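PDB 3LWX: NADH:ubiquinone oxidoreductase, Na translocating, C subunit from Parabacteroides distasonis, which belongs to the C subunits of Na-translocating membrane complexes and carries a domain of the FMN-binding family. Local coordinates for residues 86-91 against 99-104; 20-25 against 113-118; 47-52 against 68-73. One frame throughout, in Å; residues are numbered along the deposited sequence. Where two conformers were deposited one is given.

Contact 1 (86-91 against 99-104)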
loop_
_atom_site.group_PDB
_atom_site.type_symbol
_atom_site.label_atom_id
_atom_site.label_comp_id
_atom_site.label_asym_id
_atom_site.label_seq_id
_atom_site.Cartn_x
_atom_site.Cartn_y
_atom_site.Cartn_z
ATOM N N ILE A 86 4.827 -1.427 -6.161
ATOM C CA ILE A 86 3.767 -1.548 -5.168
ATOM C C ILE A 86 4.398 -1.976 -3.845
ATOM O O ILE A 86 5.161 -2.958 -3.786
ATOM C CB ILE A 86 2.723 -2.596 -5.581
ATOM C CG1 ILE A 86 2.171 -2.320 -6.976
ATOM C CG2 ILE A 86 1.573 -2.662 -4.563
ATOM C CD1 ILE A 86 1.445 -3.496 -7.600
HETATM N N MSE A 87 4.096 -1.224 -2.785
HETATM C CA MSE A 87 4.646 -1.384 -1.457
HETATM C C MSE A 87 3.525 -1.644 -0.466
HETATM O O MSE A 87 2.399 -1.187 -0.653
HETATM C CB MSE A 87 5.420 -0.117 -1.089
HETATM C CG MSE A 87 6.640 0.084 -1.958
HETATM SE SE MSE A 87 7.546 1.738 -1.765
HETATM C CE MSE A 87 6.313 2.842 -2.754
ATOM N N ALA A 88 3.851 -2.420 0.558
ATOM C CA ALA A 88 2.892 -2.862 1.562
ATOM C C ALA A 88 2.942 -1.988 2.810
ATOM O O ALA A 88 4.020 -1.694 3.341
ATOM C CB ALA A 88 3.135 -4.316 1.916
ATOM N N LEU A 89 1.768 -1.628 3.298
ATOM C CA LEU A 89 1.576 -0.789 4.455
ATOM C C LEU A 89 0.978 -1.568 5.619
ATOM O O LEU A 89 0.176 -2.491 5.437
ATOM C CB LEU A 89 0.596 0.329 4.122
ATOM C CG LEU A 89 0.909 1.124 2.852
ATOM C CD1 LEU A 89 -0.219 2.105 2.585
ATOM C CD2 LEU A 89 2.250 1.826 2.955
ATOM N N HIS A 90 1.340 -1.165 6.834
ATOM C CA HIS A 90 0.756 -1.745 8.044
ATOM C C HIS A 90 0.785 -0.683 9.131
ATOM O O HIS A 90 1.688 0.127 9.184
ATOM C CB HIS A 90 1.481 -3.024 8.499
ATOM C CG HIS A 90 2.872 -2.789 8.998
ATOM N ND1 HIS A 90 3.187 -2.705 10.339
ATOM C CD2 HIS A 90 4.027 -2.577 8.325
ATOM C CE1 HIS A 90 4.480 -2.466 10.468
ATOM N NE2 HIS A 90 5.010 -2.380 9.263
ATOM N N GLY A 91 -0.223 -0.687 9.993
ATOM C CA GLY A 91 -0.300 0.328 11.039
ATOM C C GLY A 91 -1.478 0.101 11.957
ATOM O O GLY A 91 -1.982 -1.013 12.081
ATOM N N TRP A 99 -4.003 -1.686 7.271
ATOM C CA TRP A 99 -2.989 -2.116 6.315
ATOM C C TRP A 99 -3.360 -1.538 4.956
ATOM O O TRP A 99 -4.343 -0.815 4.819
ATOM C CB TRP A 99 -2.819 -3.632 6.275
ATOM C CG TRP A 99 -4.015 -4.447 5.870
ATOM C CD1 TRP A 99 -4.271 -4.957 4.639
ATOM C CD2 TRP A 99 -5.074 -4.901 6.713
ATOM N NE1 TRP A 99 -5.422 -5.685 4.654
ATOM C CE2 TRP A 99 -5.939 -5.669 5.917
ATOM C CE3 TRP A 99 -5.369 -4.742 8.075
ATOM C CZ2 TRP A 99 -7.101 -6.260 6.429
ATOM C CZ3 TRP A 99 -6.524 -5.325 8.578
ATOM C CH2 TRP A 99 -7.374 -6.069 7.761
ATOM N N GLY A 100 -2.580 -1.843 3.925
ATOM C CA GLY A 100 -2.873 -1.347 2.610
ATOM C C GLY A 100 -1.705 -1.540 1.675
ATOM O O GLY A 100 -0.715 -2.199 2.018
ATOM N N TYR A 101 -1.849 -0.970 0.494
ATOM C CA TYR A 101 -0.815 -0.998 -0.537
ATOM C C TYR A 101 -0.792 0.354 -1.225
ATOM O O TYR A 101 -1.842 0.983 -1.399
ATOM C CB TYR A 101 -1.084 -2.105 -1.581
ATOM C CG TYR A 101 -1.080 -3.456 -0.935
ATOM C CD1 TYR A 101 0.104 -4.159 -0.756
ATOM C CD2 TYR A 101 -2.249 -3.992 -0.406
ATOM C CE1 TYR A 101 0.116 -5.370 -0.077
ATOM C CE2 TYR A 101 -2.249 -5.210 0.260
ATOM C CZ TYR A 101 -1.054 -5.886 0.445
ATOM O OH TYR A 101 -1.012 -7.075 1.129
ATOM N N ILE A 102 0.388 0.781 -1.641
ATOM C CA ILE A 102 0.510 2.014 -2.390
ATOM C C ILE A 102 1.515 1.786 -3.510
ATOM O O ILE A 102 2.538 1.126 -3.305
ATOM C CB ILE A 102 0.858 3.194 -1.460
ATOM C CG1 ILE A 102 0.704 4.541 -2.165
ATOM C CG2 ILE A 102 2.240 3.040 -0.891
ATOM C CD1 ILE A 102 0.733 5.686 -1.181
ATOM N N SER A 103 1.185 2.291 -4.693
ATOM C CA SER A 103 2.058 2.112 -5.839
ATOM C C SER A 103 2.608 3.457 -6.286
ATOM O O SER A 103 1.942 4.493 -6.168
ATOM C CB SER A 103 1.332 1.428 -7.010
ATOM O OG SER A 103 0.346 2.263 -7.577
ATOM N N VAL A 104 3.820 3.418 -6.830
ATOM C CA VAL A 104 4.442 4.580 -7.418
ATOM C C VAL A 104 4.834 4.305 -8.870
ATOM O O VAL A 104 5.037 3.158 -9.291
ATOM C CB VAL A 104 5.682 5.074 -6.618
ATOM C CG1 VAL A 104 5.271 5.580 -5.234
ATOM C CG2 VAL A 104 6.758 3.995 -6.487
HETATM O O HOH W 1 -0.214 -4.584 3.623
#
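Leu89 and Ile102, in the conformer described, meet methyl to methyl, CD2 of the leucine 4.0 Å from CG2 of the isoleucine, on one face of the antiparallel β-hairpin made by strands 82-92 and 97-104. The hairpin is a worked example of a contact whose two ends differ. Its tight part runs from Leu89 and Ile102 towards Val104. Met87, a selenomethionine, pairs there with Ile102: Met87 N donates to Ile102 O at 2.9 Å, and Ile102 N returns a bond of 3.0 Å to Met87 O. The selenomethionine chain bends at its last torsion (chi3 -76°), which brings CE against both methyls of Val104, 3.8 Å from CG1. On the opposite face, Ala88 CB lies 3.8 Å from Tyr101 CE1, while Ile86 CG2 packs on Tyr101 CB. Helix 174-196 covers the face of Met87 and Leu89, and helix 4-23 reaches Ile86 and Tyr101 on the other.

Towards His90 and Trp99, both partly exposed, the contact loosens. Their backbones pass close, but the indole leads away from the partner strand, its CG set between the backbone N and the carbonyl carbon (chi1 61°). The bond from Gly100 N to Leu89 O is longer, 3.2 Å, and bent to 139°. A water spans the strands here, donating one hydrogen to Leu89 O at 2.8 Å and the other to Gly100 O at 2.9 Å.

Contact 2 (20-25 against 113-118)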
loop_
_atom_site.group_PDB
_atom_site.type_symbol
_atom_site.label_atom_id
_atom_site.label_comp_id
_atom_site.label_asym_id
_atom_site.label_seq_id
_atom_site.Cartn_x
_atom_site.Cartn_y
_atom_site.Cartn_z
ATOM N N ILE A 20 -3.914 -5.508 -3.875
ATOM C CA ILE A 20 -2.746 -5.110 -4.640
ATOM C C ILE A 20 -3.189 -4.525 -5.988
ATOM O O ILE A 20 -2.697 -3.466 -6.403
ATOM C CB ILE A 20 -1.792 -6.312 -4.789
ATOM C CG1 ILE A 20 -1.170 -6.635 -3.426
ATOM C CG2 ILE A 20 -0.707 -6.010 -5.823
ATOM C CD1 ILE A 20 -0.378 -7.930 -3.383
ATOM N N LEU A 21 -4.100 -5.214 -6.668
ATOM C CA LEU A 21 -4.599 -4.698 -7.936
ATOM C C LEU A 21 -5.287 -3.330 -7.782
ATOM O O LEU A 21 -5.090 -2.439 -8.622
ATOM C CB LEU A 21 -5.527 -5.719 -8.598
ATOM C CG LEU A 21 -4.813 -6.939 -9.174
ATOM C CD1 LEU A 21 -5.830 -8.029 -9.492
ATOM C CD2 LEU A 21 -3.979 -6.571 -10.391
ATOM N N ARG A 22 -6.072 -3.146 -6.726
ATOM C CA ARG A 22 -6.721 -1.842 -6.532
ATOM C C ARG A 22 -5.691 -0.732 -6.386
ATOM O O ARG A 22 -5.951 0.396 -6.802
ATOM C CB ARG A 22 -7.688 -1.838 -5.344
ATOM C CG ARG A 22 -8.953 -2.647 -5.592
ATOM C CD ARG A 22 -10.016 -2.364 -4.552
ATOM N NE ARG A 22 -9.658 -2.779 -3.198
ATOM C CZ ARG A 22 -9.954 -3.943 -2.634
ATOM N NH1 ARG A 22 -10.582 -4.909 -3.292
ATOM N NH2 ARG A 22 -9.576 -4.149 -1.375
ATOM N N SER A 23 -4.527 -1.036 -5.811
ATOM C CA SER A 23 -3.474 -0.020 -5.670
ATOM C C SER A 23 -2.854 0.394 -6.997
ATOM O O SER A 23 -2.185 1.427 -7.041
ATOM C CB SER A 23 -2.378 -0.474 -4.709
ATOM O OG SER A 23 -1.427 -1.337 -5.297
ATOM N N ILE A 24 -3.078 -0.401 -8.063
ATOM C CA ILE A 24 -2.689 -0.028 -9.424
ATOM C C ILE A 24 -3.932 0.190 -10.296
ATOM O O ILE A 24 -3.886 0.045 -11.519
ATOM C CB ILE A 24 -1.657 -0.991 -10.069
ATOM C CG1 ILE A 24 -2.159 -2.447 -10.106
ATOM C CG2 ILE A 24 -0.327 -0.841 -9.329
ATOM C CD1 ILE A 24 -1.325 -3.356 -11.018
ATOM N N ASN A 25 -5.047 0.553 -9.660
ATOM C CA ASN A 25 -6.248 0.998 -10.365
ATOM C C ASN A 25 -6.909 -0.076 -11.208
ATOM O O ASN A 25 -7.474 0.203 -12.272
ATOM C CB ASN A 25 -5.895 2.245 -11.182
ATOM C CG ASN A 25 -5.246 3.286 -10.301
ATOM O OD1 ASN A 25 -5.768 3.587 -9.244
ATOM N ND2 ASN A 25 -4.071 3.769 -10.686
ATOM N N GLY A 113 -1.445 4.842 -7.330
ATOM C CA GLY A 113 -2.709 4.418 -6.731
ATOM C C GLY A 113 -2.473 3.946 -5.319
ATOM O O GLY A 113 -1.338 3.833 -4.868
ATOM N N ALA A 114 -3.562 3.615 -4.627
ATOM C CA ALA A 114 -3.508 3.233 -3.229
ATOM C C ALA A 114 -4.755 2.449 -2.855
ATOM O O ALA A 114 -5.811 2.616 -3.476
ATOM C CB ALA A 114 -3.412 4.482 -2.359
ATOM N N ASP A 115 -4.622 1.629 -1.818
ATOM C CA ASP A 115 -5.736 0.872 -1.248
ATOM C C ASP A 115 -5.490 0.761 0.245
ATOM O O ASP A 115 -4.373 0.434 0.652
ATOM C CB ASP A 115 -5.830 -0.533 -1.845
ATOM C CG ASP A 115 -7.110 -1.250 -1.459
ATOM O OD1 ASP A 115 -8.177 -0.743 -1.871
ATOM O OD2 ASP A 115 -7.048 -2.298 -0.785
ATOM N N PHE A 116 -6.531 0.981 1.049
ATOM C CA PHE A 116 -6.411 0.889 2.497
ATOM C C PHE A 116 -7.469 -0.052 3.048
ATOM O O PHE A 116 -8.628 -0.006 2.623
ATOM C CB PHE A 116 -6.539 2.272 3.158
ATOM C CG PHE A 116 -5.540 3.276 2.641
ATOM C CD1 PHE A 116 -4.233 3.278 3.087
ATOM C CD2 PHE A 116 -5.899 4.201 1.689
ATOM C CE1 PHE A 116 -3.311 4.183 2.601
ATOM C CE2 PHE A 116 -4.973 5.101 1.194
ATOM C CZ PHE A 116 -3.693 5.088 1.652
ATOM N N SER A 117 -7.064 -0.802 4.066
ATOM C CA SER A 117 -7.899 -1.781 4.716
ATOM C C SER A 117 -7.791 -1.662 6.232
ATOM O O SER A 117 -6.882 -1.034 6.773
ATOM C CB SER A 117 -7.500 -3.193 4.304
ATOM O OG SER A 117 -7.736 -3.417 2.925
ATOM N N HIS A 118 -8.718 -2.313 6.924
ATOM C CA HIS A 118 -8.751 -2.261 8.376
ATOM C C HIS A 118 -9.510 -3.451 8.928
ATOM O O HIS A 118 -10.337 -4.069 8.254
ATOM C CB HIS A 118 -9.421 -0.971 8.856
ATOM C CG HIS A 118 -10.828 -0.852 8.387
ATOM N ND1 HIS A 118 -11.900 -1.304 9.129
ATOM C CD2 HIS A 118 -11.328 -0.452 7.189
ATOM C CE1 HIS A 118 -13.000 -1.144 8.417
ATOM N NE2 HIS A 118 -12.683 -0.638 7.235
HETATM O O HOH W 2 -5.912 3.321 -6.481
#
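Arg22, in the last turn of helix 4-23, pairs with Asp115 on strand 111-118, NE and one terminal NH each taking one carboxylate oxygen; this salt bridge is the ionic part of the contact. Arg22 NE points almost straight at Asp115 OD1, 2.8 Å away with 171° at the hydrogen, and OD1 lies in the guanidinium plane. The second arm, Arg22 NH2 to Asp115 OD2, is longer at 3.2 Å and more bent, reaching OD2 on its syn side. The two flat groups are turned 59° against each other, with NE above the carboxylate plane. With CG anti to the backbone N (chi1 -170°), Asp115 has its carboxylate set towards the helix.

The helix end packs closely against the strand. Ser23 O lies 3.1 Å from Gly113 CA, an approach that the missing side chain of the glycine permits, and Ser23 CB rests near Ala114. The polar end of Ser23 turns back to its own helix, OG donating to Ile20 O at 2.7 Å on a lone pair, whereas Ser23 O accepts from Ser103 OG of the neighbouring strand 97-104.

Water supplies a further polar link. It accepts from Ala114 N at 3.0 Å and sits where it can donate to Arg22 O or to Asn25 OD1, though its two hydrogens are contested by further acceptors. The helix closes in a Schellman motif at Asn25, whose ND2 is bonded to Tyr112 O.

The chemistry implies that a helix terminus and an outer strand of the sheet are joined without direct backbone hydrogen bonds between these segments: the direct polar link is a two-armed ion pair, which probably keeps the buried carboxylate charged, supplemented by a water and close packing.

Contact 3 (47-52 against 68-73)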
loop_
_atom_site.group_PDB
_atom_site.type_symbol
_atom_site.label_atom_id
_atom_site.label_comp_id
_atom_site.label_asym_id
_atom_site.label_seq_id
_atom_site.Cartn_x
_atom_site.Cartn_y
_atom_site.Cartn_z
ATOM N N VAL A 47 12.757 -6.772 0.019
ATOM C CA VAL A 47 13.971 -5.999 0.194
ATOM C C VAL A 47 14.230 -5.803 1.684
ATOM O O VAL A 47 13.323 -5.864 2.518
ATOM C CB VAL A 47 13.953 -4.618 -0.519
ATOM C CG1 VAL A 47 13.754 -4.829 -2.015
ATOM C CG2 VAL A 47 12.893 -3.667 0.057
ATOM N N ASN A 48 15.496 -5.610 2.011
ATOM C CA ASN A 48 15.883 -5.230 3.353
ATOM C C ASN A 48 15.929 -3.688 3.453
ATOM O O ASN A 48 15.625 -2.967 2.499
ATOM C CB ASN A 48 17.187 -5.919 3.787
ATOM C CG ASN A 48 18.387 -5.503 2.964
ATOM O OD1 ASN A 48 18.386 -4.454 2.329
ATOM N ND2 ASN A 48 19.443 -6.309 3.004
ATOM N N GLU A 49 16.316 -3.184 4.622
ATOM C CA GLU A 49 16.347 -1.741 4.857
ATOM C C GLU A 49 17.393 -1.010 4.023
ATOM O O GLU A 49 17.365 0.201 3.940
ATOM C CB GLU A 49 16.558 -1.419 6.347
ATOM C CG GLU A 49 17.859 -1.876 6.988
ATOM C CD GLU A 49 17.779 -3.256 7.635
ATOM O OE1 GLU A 49 17.565 -4.258 6.918
ATOM O OE2 GLU A 49 17.966 -3.334 8.874
ATOM N N ASN A 50 18.326 -1.759 3.444
ATOM C CA ASN A 50 19.334 -1.185 2.586
ATOM C C ASN A 50 18.928 -1.256 1.108
ATOM O O ASN A 50 19.698 -0.843 0.245
ATOM C CB ASN A 50 20.673 -1.870 2.835
ATOM C CG ASN A 50 21.196 -1.593 4.227
ATOM O OD1 ASN A 50 21.719 -2.482 4.902
ATOM N ND2 ASN A 50 21.021 -0.364 4.682
ATOM N N GLY A 51 17.713 -1.725 0.818
ATOM C CA GLY A 51 17.219 -1.801 -0.554
ATOM C C GLY A 51 17.679 -3.018 -1.337
ATOM O O GLY A 51 17.444 -3.107 -2.537
ATOM N N GLU A 52 18.328 -3.952 -0.664
ATOM C CA GLU A 52 18.828 -5.152 -1.315
ATOM C C GLU A 52 17.760 -6.222 -1.359
ATOM O O GLU A 52 16.950 -6.325 -0.437
ATOM C CB GLU A 52 20.029 -5.661 -0.537
ATOM C CG GLU A 52 21.167 -4.666 -0.477
ATOM C CD GLU A 52 22.201 -4.999 0.572
ATOM O OE1 GLU A 52 21.893 -5.666 1.572
ATOM O OE2 GLU A 52 23.343 -4.530 0.416
ATOM N N THR A 68 8.766 -6.677 11.098
ATOM C CA THR A 68 9.454 -6.871 12.376
ATOM C C THR A 68 10.862 -7.434 12.126
ATOM O O THR A 68 11.779 -7.197 12.913
ATOM C CB THR A 68 8.660 -7.791 13.327
ATOM O OG1 THR A 68 8.968 -9.160 13.058
ATOM C CG2 THR A 68 7.151 -7.550 13.164
ATOM N N GLU A 69 11.025 -8.159 11.015
ATOM C CA GLU A 69 12.309 -8.723 10.605
ATOM C C GLU A 69 13.046 -7.809 9.588
ATOM O O GLU A 69 14.024 -8.210 8.968
ATOM C CB GLU A 69 12.074 -10.125 10.038
ATOM C CG GLU A 69 11.476 -11.054 11.073
ATOM C CD GLU A 69 11.263 -12.485 10.620
ATOM O OE1 GLU A 69 11.455 -12.801 9.425
ATOM O OE2 GLU A 69 10.885 -13.304 11.485
ATOM N N HIS A 70 12.576 -6.565 9.458
ATOM C CA HIS A 70 13.170 -5.562 8.570
ATOM C C HIS A 70 13.239 -6.041 7.112
ATOM O O HIS A 70 14.250 -5.867 6.426
ATOM C CB HIS A 70 14.526 -5.091 9.115
ATOM C CG HIS A 70 14.421 -4.482 10.476
ATOM N ND1 HIS A 70 14.284 -3.127 10.683
ATOM C CD2 HIS A 70 14.409 -5.054 11.703
ATOM C CE1 HIS A 70 14.204 -2.888 11.981
ATOM N NE2 HIS A 70 14.269 -4.042 12.620
ATOM N N GLN A 71 12.143 -6.659 6.665
ATOM C CA GLN A 71 11.963 -7.097 5.287
ATOM C C GLN A 71 10.651 -6.505 4.795
ATOM O O GLN A 71 9.663 -6.448 5.536
ATOM C CB GLN A 71 11.969 -8.607 5.160
ATOM C CG GLN A 71 13.274 -9.206 5.646
ATOM C CD GLN A 71 13.387 -10.666 5.330
ATOM O OE1 GLN A 71 12.380 -11.373 5.218
ATOM N NE2 GLN A 71 14.623 -11.142 5.180
ATOM N N TYR A 72 10.633 -6.129 3.521
ATOM C CA TYR A 72 9.560 -5.334 2.961
ATOM C C TYR A 72 9.253 -5.810 1.539
ATOM O O TYR A 72 10.131 -5.789 0.685
ATOM C CB TYR A 72 10.002 -3.859 2.942
ATOM C CG TYR A 72 10.583 -3.417 4.261
ATOM C CD1 TYR A 72 9.769 -3.145 5.346
ATOM C CD2 TYR A 72 11.954 -3.325 4.441
ATOM C CE1 TYR A 72 10.289 -2.766 6.559
ATOM C CE2 TYR A 72 12.489 -2.958 5.655
ATOM C CZ TYR A 72 11.661 -2.663 6.718
ATOM O OH TYR A 72 12.179 -2.285 7.946
ATOM N N PRO A 73 8.005 -6.228 1.254
ATOM C CA PRO A 73 7.743 -6.752 -0.078
ATOM C C PRO A 73 7.486 -5.670 -1.125
ATOM O O PRO A 73 6.796 -4.679 -0.859
ATOM C CB PRO A 73 6.470 -7.582 0.129
ATOM C CG PRO A 73 5.764 -6.858 1.224
ATOM C CD PRO A 73 6.861 -6.431 2.158
#
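Val47 and Tyr72 hold each other by a pair of backbone hydrogen bonds and by their side chains. Val47 N donates to Tyr72 O at 2.9 Å, and the return bond from Tyr72 N to Val47 O has the same length, 2.9 Å, but is bent to 139°. Beside it the two side chains cross at about a right angle, Val47 CG2 lying 4.1 Å from Tyr72 CB. The tyrosine ring reaches along to Glu49, whose N sits in the ring plane at its edge, 4.0 Å from CE2. Further out, in one of its two conformers, the Glu49 carboxylate lies beside His70, OE1 3.8 Å from His70 CB and the carboxylate and imidazole planes 16° apart, a contact that is therefore doubtful.

The bridge belongs to strands 41-48 and 71-79, antiparallel neighbours in the main sheet, joined along the chain by a connection that includes strand 53-54 and helix 63-68. A helix end and a turn flank it. On one side that helix closes in a Schellman motif at His70. On the other, in a type I turn from Asn48 to Gly51, Asn48 OD1 accepts from Asn50 N at 2.9 Å, an Asx turn, and also from Glu52 N at 3.0 Å, the two donors arriving from opposite faces of the amide. Asn48 ND2 completes the clasp with a nearly straight bond (178°) of 2.9 Å to Glu52 OE1.

All three contacts reach the same antiparallel sheet, and their chemistry follows their depth in it. Contact 1 lies about 2 Å from the centre of the chain (centre to centre) and is the core; contact 2, also buried, has its centre about 8 Å from that of contact 1; contact 3 is at the surface, its centre about 14 Å from that of contact 1. Paired backbones and apolar side chains dominate contact 1, an ion pair and water contact 2, and a short backbone pairing with exposed side chains around it contact 3. Strand 97-104 of contact 1 neighbours strand 111-118 of contact 2. Contact 3 touches contact 1 where Pro73 CG packs on Ala88 CB, but not contact 2.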